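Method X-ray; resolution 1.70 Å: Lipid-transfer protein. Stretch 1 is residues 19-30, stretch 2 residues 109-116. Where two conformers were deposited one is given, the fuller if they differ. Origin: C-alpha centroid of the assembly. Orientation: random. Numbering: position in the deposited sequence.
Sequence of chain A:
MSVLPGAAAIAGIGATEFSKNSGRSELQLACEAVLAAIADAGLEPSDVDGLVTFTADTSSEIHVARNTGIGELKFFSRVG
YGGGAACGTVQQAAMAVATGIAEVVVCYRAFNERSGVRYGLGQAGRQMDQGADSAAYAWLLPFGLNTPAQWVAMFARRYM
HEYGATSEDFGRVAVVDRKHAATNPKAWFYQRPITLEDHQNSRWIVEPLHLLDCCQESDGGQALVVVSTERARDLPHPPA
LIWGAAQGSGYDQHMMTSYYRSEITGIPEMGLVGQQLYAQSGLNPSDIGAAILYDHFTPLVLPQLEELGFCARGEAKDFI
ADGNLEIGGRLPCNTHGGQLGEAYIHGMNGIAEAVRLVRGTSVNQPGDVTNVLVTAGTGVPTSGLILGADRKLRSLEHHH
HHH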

# COMPACT_ATOMS: atom_id res chain seq x y z
N SER A 19 -18.43 -7.56 -15.41
CA SER A 19 -19.27 -6.90 -16.40
C SER A 19 -18.57 -5.64 -16.91
O SER A 19 -17.39 -5.40 -16.64
CB SER A 19 -20.64 -6.56 -15.79
OG SER A 19 -20.53 -5.43 -14.95
N LYS A 20 -19.31 -4.86 -17.69
CA LYS A 20 -18.88 -3.54 -18.12
C LYS A 20 -19.66 -2.43 -17.42
O LYS A 20 -19.47 -1.26 -17.74
CB LYS A 20 -19.03 -3.40 -19.64
CG LYS A 20 -18.40 -4.54 -20.41
CD LYS A 20 -16.90 -4.61 -20.17
CE LYS A 20 -16.27 -5.74 -20.99
NZ LYS A 20 -14.83 -5.97 -20.68
N ASN A 21 -20.53 -2.79 -16.49
CA ASN A 21 -21.23 -1.81 -15.67
C ASN A 21 -21.87 -2.51 -14.48
O ASN A 21 -22.94 -3.12 -14.59
CB ASN A 21 -22.30 -1.07 -16.48
CG ASN A 21 -23.17 -0.16 -15.58
OD1 ASN A 21 -22.68 0.41 -14.61
ND2 ASN A 21 -24.45 -0.04 -15.91
N SER A 22 -21.20 -2.43 -13.33
CA SER A 22 -21.72 -3.09 -12.14
C SER A 22 -22.94 -2.38 -11.60
O SER A 22 -23.74 -2.99 -10.87
CB SER A 22 -20.66 -3.14 -11.06
OG SER A 22 -20.52 -1.87 -10.44
N GLY A 23 -23.06 -1.09 -11.89
CA GLY A 23 -24.16 -0.33 -11.32
C GLY A 23 -24.09 -0.11 -9.83
O GLY A 23 -25.07 0.34 -9.24
N ARG A 24 -22.96 -0.40 -9.19
CA ARG A 24 -22.87 -0.23 -7.74
C ARG A 24 -21.44 0.13 -7.36
O ARG A 24 -20.56 0.23 -8.21
CB ARG A 24 -23.41 -1.46 -7.02
CG ARG A 24 -22.75 -2.82 -7.36
CD ARG A 24 -23.79 -3.93 -7.25
NE ARG A 24 -23.27 -5.30 -7.21
CZ ARG A 24 -22.99 -6.03 -8.29
NH1 ARG A 24 -23.14 -5.53 -9.50
NH2 ARG A 24 -22.56 -7.28 -8.15
N SER A 25 -21.22 0.39 -6.07
CA SER A 25 -19.94 0.93 -5.63
C SER A 25 -18.86 -0.14 -5.61
O SER A 25 -19.13 -1.34 -5.49
CB SER A 25 -20.05 1.53 -4.23
OG SER A 25 -20.15 0.51 -3.27
N GLU A 26 -17.60 0.32 -5.71
CA GLU A 26 -16.46 -0.58 -5.54
C GLU A 26 -16.50 -1.27 -4.18
O GLU A 26 -16.22 -2.47 -4.07
CB GLU A 26 -15.15 0.19 -5.73
CG GLU A 26 -15.06 0.87 -7.09
CD GLU A 26 -13.66 1.30 -7.50
OE1 GLU A 26 -12.84 1.59 -6.59
OE2 GLU A 26 -13.39 1.35 -8.73
N LEU A 27 -16.90 -0.55 -3.14
CA LEU A 27 -17.01 -1.18 -1.83
C LEU A 27 -18.07 -2.27 -1.82
O LEU A 27 -17.86 -3.34 -1.24
CB LEU A 27 -17.31 -0.14 -0.75
CG LEU A 27 -17.55 -0.67 0.68
CD1 LEU A 27 -16.32 -1.34 1.26
CD2 LEU A 27 -18.02 0.46 1.57
N GLN A 28 -19.21 -2.03 -2.46
CA GLN A 28 -20.21 -3.09 -2.49
C GLN A 28 -19.67 -4.31 -3.21
O GLN A 28 -19.88 -5.45 -2.77
CB GLN A 28 -21.52 -2.61 -3.13
CG GLN A 28 -22.55 -3.72 -3.27
CD GLN A 28 -23.99 -3.24 -3.39
OE1 GLN A 28 -24.29 -2.07 -3.23
NE2 GLN A 28 -24.88 -4.16 -3.66
N LEU A 29 -18.95 -4.12 -4.31
CA LEU A 29 -18.39 -5.27 -5.01
C LEU A 29 -17.41 -6.03 -4.11
O LEU A 29 -17.39 -7.26 -4.12
CB LEU A 29 -17.68 -4.82 -6.28
CG LEU A 29 -18.55 -4.13 -7.35
CD1 LEU A 29 -17.67 -3.62 -8.47
CD2 LEU A 29 -19.59 -5.12 -7.90
N ALA A 30 -16.54 -5.30 -3.41
CA ALA A 30 -15.60 -5.94 -2.50
C ALA A 30 -16.33 -6.73 -1.45
O ALA A 30 -15.99 -7.89 -1.18
CB ALA A 30 -14.69 -4.91 -1.86
N ARG A 109 -9.82 -7.84 -4.38
CA ARG A 109 -9.68 -6.69 -5.24
C ARG A 109 -11.04 -6.47 -5.88
O ARG A 109 -11.64 -7.43 -6.38
CB ARG A 109 -8.60 -6.90 -6.31
CG ARG A 109 -8.25 -5.68 -7.15
CD ARG A 109 -7.43 -4.68 -6.37
NE ARG A 109 -6.99 -3.57 -7.21
CZ ARG A 109 -7.61 -2.41 -7.34
NH1 ARG A 109 -8.72 -2.12 -6.66
NH2 ARG A 109 -7.11 -1.50 -8.18
N ALA A 110 -11.52 -5.24 -5.87
CA ALA A 110 -12.78 -4.93 -6.55
C ALA A 110 -12.75 -3.51 -7.08
O ALA A 110 -12.26 -2.60 -6.43
CB ALA A 110 -13.97 -5.12 -5.60
N PHE A 111 -13.28 -3.33 -8.29
CA PHE A 111 -13.27 -2.00 -8.88
C PHE A 111 -14.30 -1.89 -9.99
O PHE A 111 -14.83 -2.89 -10.50
CB PHE A 111 -11.87 -1.62 -9.42
CG PHE A 111 -11.17 -2.70 -10.22
CD1 PHE A 111 -11.80 -3.36 -11.27
CD2 PHE A 111 -9.83 -2.98 -9.97
CE1 PHE A 111 -11.12 -4.32 -12.03
CE2 PHE A 111 -9.13 -3.93 -10.73
CZ PHE A 111 -9.79 -4.61 -11.76
N ASN A 112 -14.57 -0.64 -10.36
CA ASN A 112 -15.32 -0.30 -11.56
C ASN A 112 -14.39 0.33 -12.58
O ASN A 112 -14.46 1.52 -12.86
CB ASN A 112 -16.45 0.66 -11.22
CG ASN A 112 -17.55 -0.00 -10.44
OD1 ASN A 112 -17.97 -1.12 -10.77
ND2 ASN A 112 -18.01 0.66 -9.39
N GLU A 113 -13.50 -0.46 -13.15
CA GLU A 113 -12.54 0.09 -14.10
C GLU A 113 -13.16 0.38 -15.46
O GLU A 113 -12.63 1.21 -16.18
CB GLU A 113 -11.34 -0.86 -14.29
CG GLU A 113 -10.32 -0.80 -13.19
CD GLU A 113 -8.90 -0.92 -13.70
OE1 GLU A 113 -8.07 -0.12 -13.25
OE2 GLU A 113 -8.61 -1.81 -14.54
N ARG A 114 -14.26 -0.28 -15.82
CA ARG A 114 -14.90 0.03 -17.10
C ARG A 114 -15.87 1.20 -16.99
O ARG A 114 -15.89 2.05 -17.88
CB ARG A 114 -15.64 -1.19 -17.63
CG ARG A 114 -16.06 -1.02 -19.12
CD ARG A 114 -14.83 -0.93 -20.00
NE ARG A 114 -15.08 -0.66 -21.41
CZ ARG A 114 -15.31 0.55 -21.93
NH1 ARG A 114 -15.46 1.60 -21.14
NH2 ARG A 114 -15.41 0.69 -23.25
N SER A 115 -16.65 1.26 -15.91
CA SER A 115 -17.67 2.28 -15.76
C SER A 115 -17.24 3.48 -14.93
O SER A 115 -17.92 4.51 -14.97
CB SER A 115 -18.93 1.68 -15.13
OG SER A 115 -18.70 1.22 -13.80
N GLY A 116 -16.13 3.40 -14.19
CA GLY A 116 -15.72 4.51 -13.33
C GLY A 116 -14.99 5.58 -14.13
O GLY A 116 -14.31 5.30 -15.11
O HOH W 1 -21.16 1.04 -12.42
O HOH W 2 -10.69 -0.21 -5.86

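The contact is a compact, mainly polar junction in which the side chain of Asn 112, at the end of a strand, is bound by the loop that leads into a helix, with a small apolar patch beside it and two waters bridging the stretches. Asn 112 points toward the opposing stretch and uses both ends of its amide. Its OD1 accepts a hydrogen bond from Ser 22 OG at 2.7 Å, while its ND2 donates to the carbonyl oxygen of Arg 24, with 2.8 Å between Asn 112 ND2 and Arg 24 O. Because a carbonyl oxygen can only accept, Arg 24 O calls for ND2 on its side, which leaves OD1 to take the Ser 22 hydroxyl. Ser 22 OG also accepts from Arg 24 N (3.1 Å), so this hydroxyl ties the turn together while binding the strand.

The backbone of Asn 112 is held as well: its N donates to Glu 26 OE2 at 2.8 Å, in nearly linear geometry (171°). The CA-to-CB bond of Glu 26 points sideways, but the end of the side chain comes nearer to the strand. Its other carboxylate oxygen, OE1, accepts from water 2 (2.9 Å), which also donates to Ala 110 O and accepts from Arg 109 NH1. The helix itself begins after Ser 25, whose OG caps it by accepting from Gln 28 N (2.8 Å).

Further along the helix the contact becomes apolar. Ala 110 points toward the helix, its CB packing 3.8 Å from both Leu 29 CB and Ala 30 CB. The helix and strand run at 145° to each other, with their axes approaching to 6.7 Å.

At the other end, Lys 20 and Arg 114 pack through the aliphatic parts of their side chains, with Lys 20 CD 3.8 Å from Arg 114 CG, and water 1 links Ser 115 OG to Asn 21 OD1 and Gly 23 N.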